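Local coordinates for protein acidocalcisomal pyrophosphatase (Trypanosoma cruzi, PDB 5CUV) that probably hydrolyses inorganic pyrophosphate to phosphate in a magnesium-dependent reaction, at residues H102-L107 with E133-W138; T38-S43 with F84-V89. All coordinates share one frame; numbering follows the deposited sequence.

Contact 1: H102-L107 with E133-W138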
ATOM      1  N   HIS A 102      27.698 -23.207 -39.718  1.00 50.61           N
ATOM      2  CA  HIS A 102      26.707 -23.280 -38.641  1.00 51.89           C
ATOM      3  C   HIS A 102      27.295 -22.475 -37.491  1.00 51.15           C
ATOM      4  O   HIS A 102      26.618 -21.622 -36.903  1.00 50.11           O
ATOM      5  CB  HIS A 102      26.489 -24.707 -38.147  1.00 55.51           C
ATOM      6  CG  HIS A 102      25.236 -25.358 -38.655  1.00 59.22           C
ATOM      7  ND1 HIS A 102      25.055 -25.702 -39.984  1.00 60.67           N
ATOM      8  CD2 HIS A 102      24.154 -25.840 -37.991  1.00 60.48           C
ATOM      9  CE1 HIS A 102      23.926 -26.379 -40.114  1.00 61.49           C
ATOM     10  NE2 HIS A 102      23.360 -26.479 -38.921  1.00 62.07           N
HETATM   11  N   MSE A 103      28.562 -22.771 -37.179  1.00 50.31           N
HETATM   12  CA  MSE A 103      29.281 -22.056 -36.127  1.00 49.69           C
HETATM   13  C   MSE A 103      29.119 -20.566 -36.335  1.00 47.28           C
HETATM   14  O   MSE A 103      28.815 -19.868 -35.392  1.00 46.53           O
HETATM   15  CB  MSE A 103      30.758 -22.444 -36.140  1.00 53.49           C
HETATM   16  CG  MSE A 103      31.582 -21.749 -35.067  1.00 57.54           C
HETATM   17 SE   MSE A 103      33.371 -22.414 -34.884  1.00 67.48          SE
HETATM   18  CE  MSE A 103      34.021 -21.109 -33.590  1.00 64.99           C
ATOM     19  N   CYS A 104      29.286 -20.075 -37.556  1.00 44.38           N
ATOM     20  CA  CYS A 104      29.128 -18.646 -37.756  1.00 43.52           C
ATOM     21  C   CYS A 104      27.745 -18.137 -37.421  1.00 44.12           C
ATOM     22  O   CYS A 104      27.602 -17.070 -36.818  1.00 44.19           O
ATOM     23  CB  CYS A 104      29.441 -18.275 -39.194  1.00 42.72           C
ATOM     24  SG  CYS A 104      31.184 -18.046 -39.520  1.00 41.69           S
ATOM     25  N   LYS A 105      26.724 -18.902 -37.818  1.00 44.37           N
ATOM     26  CA  LYS A 105      25.351 -18.514 -37.568  1.00 43.85           C
ATOM     27  C   LYS A 105      25.105 -18.687 -36.098  1.00 44.24           C
ATOM     28  O   LYS A 105      24.208 -18.082 -35.503  1.00 45.11           O
ATOM     29  CB  LYS A 105      24.378 -19.344 -38.413  1.00 44.78           C
ATOM     30  CG  LYS A 105      24.384 -18.914 -39.910  1.00 47.52           C
ATOM     31  CD  LYS A 105      23.274 -19.576 -40.763  1.00 49.09           C
ATOM     32  CE  LYS A 105      23.575 -19.475 -42.294  1.00 49.95           C
ATOM     33  NZ  LYS A 105      22.594 -20.214 -43.175  1.00 49.50           N
ATOM     34  N   TYR A 106      25.923 -19.498 -35.471  1.00 43.22           N
ATOM     35  CA  TYR A 106      25.720 -19.667 -34.067  1.00 42.87           C
ATOM     36  C   TYR A 106      26.298 -18.460 -33.351  1.00 44.28           C
ATOM     37  O   TYR A 106      25.734 -18.036 -32.369  1.00 44.53           O
ATOM     38  CB  TYR A 106      26.398 -20.932 -33.610  1.00 40.70           C
ATOM     39  CG  TYR A 106      26.264 -21.241 -32.153  1.00 38.46           C
ATOM     40  CD1 TYR A 106      25.011 -21.474 -31.567  1.00 37.11           C
ATOM     41  CD2 TYR A 106      27.404 -21.422 -31.377  1.00 37.25           C
ATOM     42  CE1 TYR A 106      24.914 -21.906 -30.232  1.00 37.21           C
ATOM     43  CE2 TYR A 106      27.334 -21.836 -30.055  1.00 37.17           C
ATOM     44  CZ  TYR A 106      26.092 -22.083 -29.483  1.00 37.71           C
ATOM     45  OH  TYR A 106      26.079 -22.511 -28.186  1.00 36.65           O
ATOM     46  N   LEU A 107      27.400 -17.894 -33.849  1.00 45.98           N
ATOM     47  CA  LEU A 107      28.035 -16.760 -33.197  1.00 47.56           C
ATOM     48  C   LEU A 107      27.355 -15.455 -33.452  1.00 50.64           C
ATOM     49  O   LEU A 107      27.826 -14.404 -32.992  1.00 51.20           O
ATOM     50  CB  LEU A 107      29.473 -16.631 -33.607  1.00 45.66           C
ATOM     51  CG  LEU A 107      30.253 -17.792 -33.023  1.00 45.75           C
ATOM     52  CD1 LEU A 107      31.644 -17.799 -33.630  1.00 44.72           C
ATOM     53  CD2 LEU A 107      30.267 -17.716 -31.506  1.00 43.52           C
ATOM     54  N   GLU A 133      43.233 -21.516 -37.152  1.00 44.83           N
ATOM     55  CA  GLU A 133      44.016 -20.355 -37.554  1.00 45.13           C
ATOM     56  C   GLU A 133      43.480 -19.710 -38.805  1.00 44.73           C
ATOM     57  O   GLU A 133      43.417 -18.478 -38.887  1.00 44.72           O
ATOM     58  CB  GLU A 133      45.479 -20.706 -37.803  1.00 46.33           C
ATOM     59  CG  GLU A 133      46.356 -20.802 -36.555  1.00 48.00           C
ATOM     60  CD  GLU A 133      46.146 -19.639 -35.584  1.00 49.25           C
ATOM     61  OE1 GLU A 133      45.870 -18.486 -36.031  1.00 49.02           O
ATOM     62  OE2 GLU A 133      46.262 -19.899 -34.365  1.00 49.97           O
ATOM     63  N   LYS A 134      43.113 -20.526 -39.792  1.00 43.31           N
ATOM     64  CA  LYS A 134      42.593 -19.963 -41.028  1.00 42.79           C
ATOM     65  C   LYS A 134      41.226 -19.380 -40.767  1.00 41.93           C
ATOM     66  O   LYS A 134      40.849 -18.391 -41.391  1.00 41.97           O
ATOM     67  CB  LYS A 134      42.497 -21.014 -42.143  1.00 44.22           C
ATOM     68  CG  LYS A 134      43.709 -21.068 -43.090  1.00 46.22           C
ATOM     69  CD  LYS A 134      44.251 -19.650 -43.495  1.00 48.37           C
ATOM     70  CE  LYS A 134      45.144 -19.724 -44.751  1.00 47.47           C
ATOM     71  NZ  LYS A 134      45.605 -21.135 -44.948  1.00 47.13           N
ATOM     72  N   PHE A 135      40.475 -20.002 -39.857  1.00 39.88           N
ATOM     73  CA  PHE A 135      39.152 -19.501 -39.534  1.00 38.98           C
ATOM     74  C   PHE A 135      39.322 -18.169 -38.864  1.00 38.82           C
ATOM     75  O   PHE A 135      38.868 -17.141 -39.374  1.00 37.17           O
ATOM     76  CB  PHE A 135      38.417 -20.458 -38.589  1.00 39.57           C
ATOM     77  CG  PHE A 135      37.123 -19.908 -38.040  1.00 38.48           C
ATOM     78  CD1 PHE A 135      36.040 -19.647 -38.886  1.00 37.16           C
ATOM     79  CD2 PHE A 135      37.010 -19.584 -36.668  1.00 38.75           C
ATOM     80  CE1 PHE A 135      34.862 -19.061 -38.382  1.00 36.56           C
ATOM     81  CE2 PHE A 135      35.839 -19.005 -36.159  1.00 37.14           C
ATOM     82  CZ  PHE A 135      34.768 -18.744 -37.017  1.00 36.72           C
ATOM     83  N   TRP A 136      40.017 -18.201 -37.730  1.00 39.73           N
ATOM     84  CA  TRP A 136      40.256 -16.997 -36.946  1.00 41.01           C
ATOM     85  C   TRP A 136      40.836 -15.877 -37.794  1.00 40.50           C
ATOM     86  O   TRP A 136      40.470 -14.742 -37.632  1.00 40.45           O
ATOM     87  CB  TRP A 136      41.152 -17.316 -35.736  1.00 43.25           C
ATOM     88  CG  TRP A 136      41.426 -16.126 -34.859  1.00 46.65           C
ATOM     89  CD1 TRP A 136      42.642 -15.574 -34.602  1.00 47.43           C
ATOM     90  CD2 TRP A 136      40.461 -15.285 -34.191  1.00 48.17           C
ATOM     91  NE1 TRP A 136      42.510 -14.442 -33.824  1.00 47.52           N
ATOM     92  CE2 TRP A 136      41.187 -14.236 -33.557  1.00 47.87           C
ATOM     93  CE3 TRP A 136      39.064 -15.310 -34.070  1.00 47.81           C
ATOM     94  CZ2 TRP A 136      40.566 -13.224 -32.815  1.00 48.11           C
ATOM     95  CZ3 TRP A 136      38.439 -14.300 -33.329  1.00 49.07           C
ATOM     96  CH2 TRP A 136      39.198 -13.266 -32.709  1.00 49.20           C
ATOM     97  N   ALA A 137      41.708 -16.199 -38.735  1.00 41.23           N
ATOM     98  CA  ALA A 137      42.304 -15.171 -39.597  1.00 41.04           C
ATOM     99  C   ALA A 137      41.238 -14.526 -40.465  1.00 40.58           C
ATOM    100  O   ALA A 137      41.234 -13.315 -40.712  1.00 40.28           O
ATOM    101  CB  ALA A 137      43.362 -15.786 -40.473  1.00 40.71           C
ATOM    102  N   TRP A 138      40.317 -15.353 -40.920  1.00 40.72           N
ATOM    103  CA  TRP A 138      39.239 -14.867 -41.775  1.00 41.19           C
ATOM    104  C   TRP A 138      38.235 -13.995 -40.997  1.00 41.75           C
ATOM    105  O   TRP A 138      37.801 -12.963 -41.504  1.00 41.35           O
ATOM    106  CB  TRP A 138      38.491 -16.054 -42.434  1.00 39.36           C
ATOM    107  CG  TRP A 138      37.256 -15.605 -43.183  1.00 37.80           C
ATOM    108  CD1 TRP A 138      37.212 -14.962 -44.396  1.00 37.95           C
ATOM    109  CD2 TRP A 138      35.914 -15.677 -42.723  1.00 36.89           C
ATOM    110  NE1 TRP A 138      35.918 -14.626 -44.717  1.00 37.35           N
ATOM    111  CE2 TRP A 138      35.098 -15.054 -43.704  1.00 37.76           C
ATOM    112  CE3 TRP A 138      35.313 -16.195 -41.573  1.00 36.87           C
ATOM    113  CZ2 TRP A 138      33.706 -14.942 -43.563  1.00 37.44           C
ATOM    114  CZ3 TRP A 138      33.920 -16.078 -41.429  1.00 36.94           C
ATOM    115  CH2 TRP A 138      33.137 -15.458 -42.419  1.00 36.82           C
TER

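Contact 2: T38-S43 with F84-V89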
ATOM      1  N   THR A  38      30.617 -22.455 -24.268  1.00 42.89           N
ATOM      2  CA  THR A  38      30.257 -22.459 -25.678  1.00 43.08           C
ATOM      3  C   THR A  38      28.762 -22.627 -25.834  1.00 44.16           C
ATOM      4  O   THR A  38      28.214 -22.240 -26.847  1.00 44.79           O
ATOM      5  CB  THR A  38      30.896 -23.644 -26.427  1.00 42.68           C
ATOM      6  OG1 THR A  38      30.332 -24.873 -25.928  1.00 43.47           O
ATOM      7  CG2 THR A  38      32.419 -23.656 -26.240  1.00 41.44           C
ATOM      8  N   GLY A  39      28.104 -23.225 -24.851  1.00 45.44           N
ATOM      9  CA  GLY A  39      26.673 -23.439 -24.978  1.00 49.49           C
ATOM     10  C   GLY A  39      26.272 -24.778 -25.607  1.00 52.28           C
ATOM     11  O   GLY A  39      25.114 -24.972 -25.965  1.00 52.27           O
ATOM     12  N   LEU A  40      27.227 -25.695 -25.732  1.00 55.81           N
ATOM     13  CA  LEU A  40      27.011 -27.026 -26.290  1.00 60.03           C
ATOM     14  C   LEU A  40      27.541 -27.991 -25.211  1.00 64.23           C
ATOM     15  O   LEU A  40      28.391 -27.607 -24.397  1.00 64.86           O
ATOM     16  CB  LEU A  40      27.831 -27.182 -27.580  1.00 59.06           C
ATOM     17  CG  LEU A  40      27.863 -26.033 -28.606  1.00 58.20           C
ATOM     18  CD1 LEU A  40      28.974 -26.296 -29.595  1.00 58.22           C
ATOM     19  CD2 LEU A  40      26.532 -25.895 -29.342  1.00 58.14           C
ATOM     20  N   ASP A  41      27.064 -29.229 -25.193  1.00 68.44           N
ATOM     21  CA  ASP A  41      27.515 -30.215 -24.195  1.00 73.19           C
ATOM     22  C   ASP A  41      29.014 -30.554 -24.246  1.00 75.86           C
ATOM     23  O   ASP A  41      29.507 -31.044 -25.265  1.00 76.66           O
ATOM     24  CB  ASP A  41      26.700 -31.489 -24.364  1.00 74.16           C
ATOM     25  CG  ASP A  41      25.205 -31.243 -24.178  1.00 76.32           C
ATOM     26  OD1 ASP A  41      24.751 -31.238 -23.008  1.00 77.67           O
ATOM     27  OD2 ASP A  41      24.488 -31.038 -25.192  1.00 76.44           O
ATOM     28  N   THR A  42      29.739 -30.311 -23.150  1.00 78.50           N
ATOM     29  CA  THR A  42      31.192 -30.593 -23.114  1.00 81.19           C
ATOM     30  C   THR A  42      31.665 -31.222 -21.785  1.00 82.74           C
ATOM     31  O   THR A  42      30.912 -31.957 -21.134  1.00 82.72           O
ATOM     32  CB  THR A  42      32.035 -29.289 -23.407  1.00 81.50           C
ATOM     33  OG1 THR A  42      31.523 -28.644 -24.585  1.00 81.60           O
ATOM     34  CG2 THR A  42      33.539 -29.626 -23.637  1.00 81.28           C
ATOM     35  N   SER A  43      32.916 -30.941 -21.404  1.00 84.53           N
ATOM     36  CA  SER A  43      33.523 -31.464 -20.170  1.00 86.13           C
ATOM     37  C   SER A  43      34.447 -30.407 -19.560  1.00 87.19           C
ATOM     38  O   SER A  43      35.162 -29.701 -20.296  1.00 87.87           O
ATOM     39  CB  SER A  43      34.364 -32.719 -20.459  1.00 86.24           C
ATOM     40  OG  SER A  43      33.817 -33.501 -21.505  1.00 85.79           O
ATOM     41  N   PHE A  84      35.638 -23.407 -31.256  1.00 47.64           N
ATOM     42  CA  PHE A  84      36.004 -24.170 -32.452  1.00 46.22           C
ATOM     43  C   PHE A  84      36.139 -25.626 -32.178  1.00 45.64           C
ATOM     44  O   PHE A  84      35.699 -26.458 -32.960  1.00 44.56           O
ATOM     45  CB  PHE A  84      37.326 -23.721 -33.002  1.00 47.30           C
ATOM     46  CG  PHE A  84      37.660 -24.335 -34.314  1.00 47.37           C
ATOM     47  CD1 PHE A  84      37.187 -23.768 -35.494  1.00 46.70           C
ATOM     48  CD2 PHE A  84      38.460 -25.475 -34.377  1.00 48.03           C
ATOM     49  CE1 PHE A  84      37.510 -24.323 -36.723  1.00 46.98           C
ATOM     50  CE2 PHE A  84      38.788 -26.046 -35.599  1.00 48.24           C
ATOM     51  CZ  PHE A  84      38.309 -25.461 -36.779  1.00 48.03           C
ATOM     52  N   SER A  85      36.779 -25.925 -31.058  1.00 45.77           N
ATOM     53  CA  SER A  85      37.001 -27.310 -30.665  1.00 45.72           C
ATOM     54  C   SER A  85      35.665 -27.927 -30.255  1.00 45.45           C
ATOM     55  O   SER A  85      35.409 -29.106 -30.486  1.00 44.37           O
ATOM     56  CB  SER A  85      38.026 -27.353 -29.536  1.00 45.65           C
ATOM     57  OG  SER A  85      38.278 -28.671 -29.105  1.00 47.54           O
ATOM     58  N   ALA A  86      34.791 -27.120 -29.674  1.00 45.92           N
ATOM     59  CA  ALA A  86      33.497 -27.649 -29.281  1.00 47.13           C
ATOM     60  C   ALA A  86      32.850 -28.231 -30.529  1.00 47.70           C
ATOM     61  O   ALA A  86      32.439 -29.387 -30.535  1.00 48.11           O
ATOM     62  CB  ALA A  86      32.595 -26.549 -28.689  1.00 46.40           C
ATOM     63  N   PHE A  87      32.771 -27.414 -31.577  1.00 48.12           N
ATOM     64  CA  PHE A  87      32.155 -27.800 -32.836  1.00 48.07           C
ATOM     65  C   PHE A  87      32.916 -28.925 -33.506  1.00 49.23           C
ATOM     66  O   PHE A  87      32.390 -29.608 -34.374  1.00 48.74           O
ATOM     67  CB  PHE A  87      32.066 -26.586 -33.751  1.00 46.66           C
ATOM     68  CG  PHE A  87      30.766 -25.812 -33.628  1.00 44.97           C
ATOM     69  CD1 PHE A  87      29.598 -26.285 -34.227  1.00 44.59           C
ATOM     70  CD2 PHE A  87      30.717 -24.606 -32.921  1.00 44.16           C
ATOM     71  CE1 PHE A  87      28.410 -25.564 -34.125  1.00 44.94           C
ATOM     72  CE2 PHE A  87      29.539 -23.874 -32.804  1.00 42.49           C
ATOM     73  CZ  PHE A  87      28.385 -24.341 -33.402  1.00 44.30           C
ATOM     74  N   ASP A  88      34.153 -29.121 -33.067  1.00 51.37           N
ATOM     75  CA  ASP A  88      35.033 -30.187 -33.573  1.00 53.54           C
ATOM     76  C   ASP A  88      34.834 -31.461 -32.743  1.00 54.47           C
ATOM     77  O   ASP A  88      35.774 -31.929 -32.061  1.00 54.41           O
ATOM     78  CB  ASP A  88      36.496 -29.740 -33.464  1.00 53.20           C
ATOM     79  CG  ASP A  88      37.455 -30.746 -34.035  1.00 53.29           C
ATOM     80  OD1 ASP A  88      36.982 -31.718 -34.689  1.00 51.99           O
ATOM     81  OD2 ASP A  88      38.679 -30.537 -33.836  1.00 53.69           O
ATOM     82  N   VAL A  89      33.607 -31.986 -32.807  1.00 55.83           N
ATOM     83  CA  VAL A  89      33.165 -33.180 -32.062  1.00 57.69           C
ATOM     84  C   VAL A  89      33.972 -34.434 -32.324  1.00 58.82           C
ATOM     85  O   VAL A  89      34.233 -35.223 -31.427  1.00 59.00           O
ATOM     86  CB  VAL A  89      31.681 -33.528 -32.355  1.00 57.75           C
ATOM     87  CG1 VAL A  89      31.395 -33.450 -33.857  1.00 56.85           C
ATOM     88  CG2 VAL A  89      31.377 -34.951 -31.839  1.00 57.95           C
TER

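Contact 1: H102-L107 with E133-W138
Two neighbouring chalcogen-bearing residues, Cys104 and Met103 (selenomethionine in the crystal), meet the aromatic side chains of Phe135 and Trp138 and bridge two helices that stand well apart. The short segments of helix 97-106 and helix 132-141 come no closer than 13.3 Å between axes and cross at -43°, so the interval is spanned by the two rings from one side and by the selenomethionine chain and the cysteine sulfur from the other. Cys104 SG faces the gap between the two aromatic groups, at the edge of each. It sits in the plane of the Phe135 ring, 4.0 Å from Phe135 CE1, and 3.9 Å from Trp138 CZ3 on the six-membered ring of the indole. The selenium takes another bearing on Phe135, obliquely placed to the ring in a Met-aromatic contact. Beyond it, Met103 CE reaches Phe135 CE2 at 3.8 Å. An extended chain makes this reach possible: CG of Met103 is anti to the backbone N (chi1 -180°) and the later torsions stay near 180°. Outside the pair, Met83 of helix 73-87 packs on Met103, while Met111 and Trp139 touch Cys104. Trp138 stacks on His142 and rests against helix 113-123. All four touching residues are buried, and polarisable, apolar sulfur-aromatic packing joins two helices of a domain whose short antiparallel strands 95-96 and 129-130 are consistent with an EF-hand-like pair.

Contact 2: T38-S43 with F84-V89
Ala86 CB meets both Thr38 and Leu40, touching Leu40 CD1 at 3.7 Å and Thr38 CG2 at 3.8 Å. The same leucine methyl lies over one face of the Phe87 ring. It is 14° off the ring normal, a CH-pi contact displaced toward the rim, and the two side chains cross at about a right angle. CG of Leu40 is anti to the carbonyl carbon, and CD1 then extends anti to CA (chi2 167°), which carries this methyl out to both partners. The next shell shapes the loop. Thr38 OG1 accepts a hydrogen bond from Leu40 N at 3.2 Å, closing an ST turn around Gly39, whose positive phi of 91° suits a residue without a side chain. The threonine thus offers its methyl to the helix and its hydroxyl oxygen to the backbone. On the other side of the contact, just past the helical residues, Asp88 is the centre of an inverse gamma turn, and its carboxylate oxygens accept from Leu92 N and Gly93 N. Further out, Gly39 O makes a weak hydrogen bond to Ser180 OG of the second subunit. The N-terminal loop thus packs on the last part of a helix in a domain consistent with an EF-hand-like fold: methyl and ring contacts dock it, while Thr38 OG1 holds the loop's own turn and Gly39 O is turned to the second subunit.

In the fold
Both contacts belong to the N-terminal helical domain, far from the malate and magnesium sites. Its helices and the short antiparallel strands 95-96 and 129-130 are consistent with an EF-hand pair. Contact 2 comes first along the chain and closes before contact 1 opens; their centres are 14 Å apart. Helix 73-87 supplies one side of contact 2 and also packs against contact 1. Tyr106 of helix 97-106 ties them together: its OH lies 2.5 Å from Thr38 O, a probable hydrogen bond, and its ring meets Phe87 with the planes steeply inclined. The N-terminal loop is thereby linked to the helical core, and both contacts also touch the second subunit.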